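Local coordinates for protein CCMAN5 (Cellulosimicrobium cellulans, PDB 2XSG) that probably hydrolyses alpha-mannosidic linkages as a calcium-containing alpha-mannosidase of glycoside hydrolase family 92, at residues A[586-592]-A[660-666]; A[314-318]-A[667-671]. All blocks are in the same frame, centred on the assembly; numbering follows the deposited sequence.

Both contacts draw on helix 665-675 in the catalytic part of this family 92 enzyme. Contact 1 sits at its N-terminal end, where the loop 586-592 and the turn leading into the helix hold the calcium ion. Contact 2 follows directly along the same helix, which there packs on helix 306-318. Their centres lie about 11 Å apart, and the side chain of S667 is about 12 Å from the calcium. A probable hydrogen bond joins them: N661 ND2 reaches S667 OG at 2.7 Å. L592 CD1 also packs on M669 CG, 3.7 Å away. Helix 665-675 thus runs from the calcium site to the packing against helix 306-318.

Contact 1: residues A[586-592]-A[660-666]; sequences NANEIDL and DNDAGTM. With CA (calcium ion), chain C.
The calcium site of the catalytic domain, an (alpha/alpha)6 barrel in family 92, joins the loop 586-592 to the type I' turn D662-T665 that leads into helix 665-675. N588, E589 and D662 each give one side-chain oxygen to the ion. N588 OD1 is closest to the calcium, at 2.4 Å. The N588 side chain leaves the backbone with CG anti to N (chi1 -151°), which brings its end back to the metal although the CB bond points away from 660-666. Its ND2 bonds to the carbonyl of Q536, which helps fix the amide's rotation. E589 reaches in from the same loop. Its chain bends at chi2 (89°), and OE1 binds the calcium at 2.6 Å. D662 OD2, from the other segment, binds the calcium at 2.5 Å. E589 and D662 thus meet the same ion from different segments. A water also binds the ion and donates to two backbone carbonyls, A587 O and D660 O, one from each segment. D662 also lies near a bound B3P molecule. Beside the site the packing is apolar. L592 CD1 and E589 CG both meet the methyl CG2 of T665. M666 lays its sulfur against L592 CD2. Its terminal methyl CE ends 3.5 Å from the backbone carbon C of N588.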
loop_
_atom_site.group_PDB
_atom_site.type_symbol
_atom_site.label_atom_id
_atom_site.label_comp_id
_atom_site.label_asym_id
_atom_site.label_seq_id
_atom_site.Cartn_x
_atom_site.Cartn_y
_atom_site.Cartn_z
ATOM N N ASN A 586 -15.731 5.677 -2.949
ATOM C CA ASN A 586 -14.798 5.530 -1.816
ATOM C C ASN A 586 -13.933 4.261 -1.879
ATOM O O ASN A 586 -12.976 4.118 -1.120
ATOM C CB ASN A 586 -15.558 5.545 -0.483
ATOM C CG ASN A 586 -16.420 6.779 -0.317
ATOM O OD1 ASN A 586 -17.656 6.692 -0.197
ATOM N ND2 ASN A 586 -15.793 7.926 -0.347
ATOM N N ALA A 587 -14.262 3.356 -2.795
ATOM C CA ALA A 587 -13.719 1.998 -2.767
ATOM C C ALA A 587 -12.444 1.854 -3.588
ATOM O O ALA A 587 -11.737 0.848 -3.468
ATOM C CB ALA A 587 -14.784 0.990 -3.240
ATOM N N ASN A 588 -12.163 2.858 -4.415
ATOM C CA ASN A 588 -10.983 2.880 -5.282
ATOM C C ASN A 588 -10.267 4.232 -5.243
ATOM O O ASN A 588 -10.822 5.236 -4.753
ATOM C CB ASN A 588 -11.390 2.572 -6.721
ATOM C CG ASN A 588 -10.294 1.916 -7.506
ATOM O OD1 ASN A 588 -9.424 1.253 -6.944
ATOM N ND2 ASN A 588 -10.319 2.097 -8.820
ATOM N N GLU A 589 -9.045 4.260 -5.773
ATOM C CA GLU A 589 -8.173 5.437 -5.698
ATOM C C GLU A 589 -8.358 6.459 -6.827
ATOM O O GLU A 589 -7.753 7.535 -6.781
ATOM C CB GLU A 589 -6.691 5.018 -5.686
ATOM C CG GLU A 589 -6.238 4.246 -4.449
ATOM C CD GLU A 589 -6.423 2.755 -4.597
ATOM O OE1 GLU A 589 -7.011 2.327 -5.594
ATOM O OE2 GLU A 589 -5.973 2.005 -3.714
ATOM N N ILE A 590 -9.174 6.125 -7.824
ATOM C CA ILE A 590 -9.336 6.966 -9.002
ATOM C C ILE A 590 -9.706 8.403 -8.613
ATOM O O ILE A 590 -9.058 9.362 -9.042
ATOM C CB ILE A 590 -10.397 6.396 -9.984
ATOM C CG1 ILE A 590 -9.957 5.037 -10.576
ATOM C CG2 ILE A 590 -10.729 7.424 -11.084
ATOM C CD1 ILE A 590 -8.496 4.943 -11.003
ATOM N N ASP A 591 -10.753 8.554 -7.803
ATOM C CA ASP A 591 -11.144 9.905 -7.383
ATOM C C ASP A 591 -10.963 10.140 -5.883
ATOM O O ASP A 591 -11.804 10.770 -5.237
ATOM C CB ASP A 591 -12.529 10.302 -7.928
ATOM C CG ASP A 591 -13.672 9.465 -7.356
ATOM O OD1 ASP A 591 -13.526 8.244 -7.143
ATOM O OD2 ASP A 591 -14.751 10.052 -7.136
ATOM N N LEU A 592 -9.833 9.654 -5.349
ATOM C CA LEU A 592 -9.484 9.819 -3.930
ATOM C C LEU A 592 -9.513 11.274 -3.480
ATOM O O LEU A 592 -9.862 11.574 -2.325
ATOM C CB LEU A 592 -8.072 9.306 -3.636
ATOM C CG LEU A 592 -7.743 7.889 -3.170
ATOM C CD1 LEU A 592 -6.209 7.727 -3.074
ATOM C CD2 LEU A 592 -8.415 7.552 -1.838
ATOM N N ASP A 660 -9.443 -2.791 -1.856
ATOM C CA ASP A 660 -8.102 -3.236 -1.479
ATOM C C ASP A 660 -7.338 -2.039 -0.951
ATOM O O ASP A 660 -7.539 -0.931 -1.429
ATOM C CB ASP A 660 -7.383 -3.822 -2.695
ATOM C CG ASP A 660 -8.024 -5.101 -3.187
ATOM O OD1 ASP A 660 -8.633 -5.811 -2.354
ATOM O OD2 ASP A 660 -7.944 -5.390 -4.406
ATOM N N ASN A 661 -6.502 -2.250 0.061
ATOM C CA ASN A 661 -5.696 -1.164 0.621
ATOM C C ASN A 661 -4.677 -0.647 -0.426
ATOM O O ASN A 661 -4.348 0.553 -0.451
ATOM C CB ASN A 661 -4.968 -1.649 1.886
ATOM C CG ASN A 661 -4.635 -0.520 2.862
ATOM O OD1 ASN A 661 -4.501 0.657 2.476
ATOM N ND2 ASN A 661 -4.490 -0.878 4.145
ATOM N N ASP A 662 -4.208 -1.560 -1.285
ATOM C CA ASP A 662 -3.177 -1.283 -2.308
ATOM C C ASP A 662 -1.883 -0.718 -1.713
ATOM O O ASP A 662 -1.625 0.495 -1.766
ATOM C CB ASP A 662 -3.707 -0.360 -3.418
ATOM C CG ASP A 662 -4.918 -0.951 -4.150
ATOM O OD1 ASP A 662 -4.850 -2.101 -4.636
ATOM O OD2 ASP A 662 -5.938 -0.242 -4.260
ATOM N N ALA A 663 -1.068 -1.598 -1.149
ATOM C CA ALA A 663 0.234 -1.186 -0.607
ATOM C C ALA A 663 0.103 -0.037 0.402
ATOM O O ALA A 663 0.938 0.882 0.437
ATOM C CB ALA A 663 1.188 -0.785 -1.763
ATOM N N GLY A 664 -0.949 -0.089 1.208
ATOM C CA GLY A 664 -1.165 0.873 2.276
ATOM C C GLY A 664 -1.736 2.211 1.839
ATOM O O GLY A 664 -1.733 3.158 2.627
ATOM N N THR A 665 -2.232 2.305 0.601
ATOM C CA THR A 665 -2.801 3.583 0.123
ATOM C C THR A 665 -4.040 4.024 0.911
ATOM O O THR A 665 -4.113 5.163 1.389
ATOM C CB THR A 665 -3.152 3.560 -1.373
ATOM O OG1 THR A 665 -1.998 3.165 -2.115
ATOM C CG2 THR A 665 -3.620 4.970 -1.846
ATOM N N MET A 666 -5.026 3.141 1.023
ATOM C CA MET A 666 -6.245 3.506 1.744
ATOM C C MET A 666 -5.914 3.900 3.201
ATOM O O MET A 666 -6.424 4.917 3.694
ATOM C CB MET A 666 -7.319 2.420 1.629
ATOM C CG MET A 666 -7.875 2.244 0.197
ATOM S SD MET A 666 -8.275 3.843 -0.594
ATOM C CE MET A 666 -9.256 3.280 -1.993
HETATM CA CA CA C . -7.858 -0.156 -5.861
HETATM O O HOH W 1 -9.102 -0.120 -3.751
#

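Contact 2: residues A[314-318]-A[667-671]; sequences HLYRM and STMFV
The H314 ring meets two residues of helix 665-675. At its edge, near the ring plane, ND1 hydrogen-bonds to S667 OG over 2.9 Å; either atom could be the donor. Its CD2 lies over one face of the F670 ring, 3.7 Å above the plane and offset toward the rim. The two rings are oblique, with planes at 45° and centroids 5.0 Å apart. F670 places its CG anti to the backbone N (chi1 -177°), which brings this face to the imidazole. Y648 meets H314 edge-to-face and also touches F670. S667 OG has a second polar partner, N661 ND2, and the CB of R317 lies 3.1 Å from the same oxygen. An alanine in place of H314 is likely to leave S667 OG without its imidazole partner and the F670 face without the ring above it. This is a buried helix-helix contact in the catalytic domain: the segments 314-318 and 667-671 of helices 306-318 and 665-675 cross at -125°, with their axes 8.0 Å apart at closest approach. R317 turns its guanidinium group away from the interface, to the carbonyls of M27 and V17. Further along, M318 CG passes 3.4 Å from T668 OG1, which bonds to the carbonyl of G664. M318 SD rests near T668 CG2. V671 turns its methyl CG2 to L315, 4.1 Å from CD1 of that leucine.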
loop_
_atom_site.group_PDB
_atom_site.type_symbol
_atom_site.label_atom_id
_atom_site.label_comp_id
_atom_site.label_asym_id
_atom_site.label_seq_id
_atom_site.Cartn_x
_atom_site.Cartn_y
_atom_site.Cartn_z
ATOM N N HIS A 314 -3.771 2.348 10.940
ATOM C CA HIS A 314 -3.498 2.783 9.573
ATOM C C HIS A 314 -2.134 3.467 9.431
ATOM O O HIS A 314 -1.495 3.380 8.362
ATOM C CB HIS A 314 -4.642 3.629 8.999
ATOM C CG HIS A 314 -5.912 2.853 8.827
ATOM N ND1 HIS A 314 -5.976 1.696 8.084
ATOM C CD2 HIS A 314 -7.156 3.050 9.322
ATOM C CE1 HIS A 314 -7.204 1.216 8.120
ATOM N NE2 HIS A 314 -7.943 2.027 8.854
ATOM N N LEU A 315 -1.661 4.120 10.492
ATOM C CA LEU A 315 -0.274 4.582 10.472
ATOM C C LEU A 315 0.671 3.367 10.328
ATOM O O LEU A 315 1.634 3.391 9.526
ATOM C CB LEU A 315 0.069 5.410 11.715
ATOM C CG LEU A 315 1.376 6.211 11.735
ATOM C CD1 LEU A 315 1.412 7.304 10.647
ATOM C CD2 LEU A 315 1.635 6.831 13.106
ATOM N N TYR A 316 0.388 2.303 11.083
ATOM C CA TYR A 316 1.152 1.055 10.961
ATOM C C TYR A 316 1.169 0.559 9.496
ATOM O O TYR A 316 2.209 0.237 8.959
ATOM C CB TYR A 316 0.604 0.009 11.937
ATOM C CG TYR A 316 1.014 -1.427 11.677
ATOM C CD1 TYR A 316 2.224 -1.938 12.166
ATOM C CD2 TYR A 316 0.184 -2.282 10.961
ATOM C CE1 TYR A 316 2.599 -3.275 11.922
ATOM C CE2 TYR A 316 0.549 -3.604 10.713
ATOM C CZ TYR A 316 1.752 -4.097 11.198
ATOM O OH TYR A 316 2.105 -5.413 10.955
ATOM N N ARG A 317 0.004 0.549 8.861
ATOM C CA ARG A 317 -0.138 0.094 7.477
ATOM C C ARG A 317 0.591 0.999 6.473
ATOM O O ARG A 317 1.002 0.537 5.407
ATOM C CB ARG A 317 -1.616 0.021 7.100
ATOM C CG ARG A 317 -2.459 -0.989 7.869
ATOM C CD ARG A 317 -1.966 -2.397 7.632
ATOM N NE ARG A 317 -2.899 -3.387 8.148
ATOM C CZ ARG A 317 -2.595 -4.659 8.405
ATOM N NH1 ARG A 317 -1.365 -5.119 8.202
ATOM N NH2 ARG A 317 -3.529 -5.470 8.876
ATOM N N MET A 318 0.735 2.281 6.807
ATOM C CA MET A 318 1.452 3.236 5.953
ATOM C C MET A 318 2.955 2.942 5.801
ATOM O O MET A 318 3.552 3.296 4.782
ATOM C CB MET A 318 1.232 4.678 6.433
ATOM C CG MET A 318 2.044 5.722 5.649
ATOM S SD MET A 318 1.824 7.393 6.328
ATOM C CE MET A 318 0.233 7.174 7.003
ATOM N N SER A 667 -5.023 3.144 3.849
ATOM C CA SER A 667 -4.529 3.481 5.205
ATOM C C SER A 667 -3.861 4.853 5.272
ATOM O O SER A 667 -4.115 5.625 6.205
ATOM C CB SER A 667 -3.539 2.434 5.716
ATOM O OG SER A 667 -4.148 1.161 5.832
ATOM N N THR A 668 -2.993 5.132 4.289
ATOM C CA THR A 668 -2.283 6.403 4.194
ATOM C C THR A 668 -3.239 7.583 3.984
ATOM O O THR A 668 -3.068 8.628 4.590
ATOM C CB THR A 668 -1.230 6.368 3.079
ATOM O OG1 THR A 668 -0.367 5.247 3.278
ATOM C CG2 THR A 668 -0.389 7.614 3.097
ATOM N N MET A 669 -4.260 7.408 3.146
ATOM C CA MET A 669 -5.302 8.437 3.031
ATOM C C MET A 669 -6.058 8.675 4.337
ATOM O O MET A 669 -6.447 9.806 4.641
ATOM C CB MET A 669 -6.260 8.130 1.880
ATOM C CG MET A 669 -5.574 7.967 0.534
ATOM S SD MET A 669 -4.500 9.339 0.005
ATOM C CE MET A 669 -2.853 8.732 0.346
ATOM N N PHE A 670 -6.272 7.622 5.117
ATOM C CA PHE A 670 -6.905 7.796 6.430
ATOM C C PHE A 670 -6.033 8.658 7.341
ATOM O O PHE A 670 -6.525 9.579 7.995
ATOM C CB PHE A 670 -7.187 6.453 7.106
ATOM C CG PHE A 670 -7.908 6.587 8.424
ATOM C CD1 PHE A 670 -7.204 6.912 9.588
ATOM C CD2 PHE A 670 -9.284 6.404 8.501
ATOM C CE1 PHE A 670 -7.878 7.062 10.800
ATOM C CE2 PHE A 670 -9.960 6.555 9.721
ATOM C CZ PHE A 670 -9.256 6.868 10.864
ATOM N N VAL A 671 -4.744 8.336 7.414
ATOM C CA VAL A 671 -3.824 9.157 8.194
ATOM C C VAL A 671 -3.902 10.624 7.748
ATOM O O VAL A 671 -3.988 11.523 8.581
ATOM C CB VAL A 671 -2.397 8.634 8.069
ATOM C CG1 VAL A 671 -1.370 9.698 8.555
ATOM C CG2 VAL A 671 -2.255 7.332 8.862
#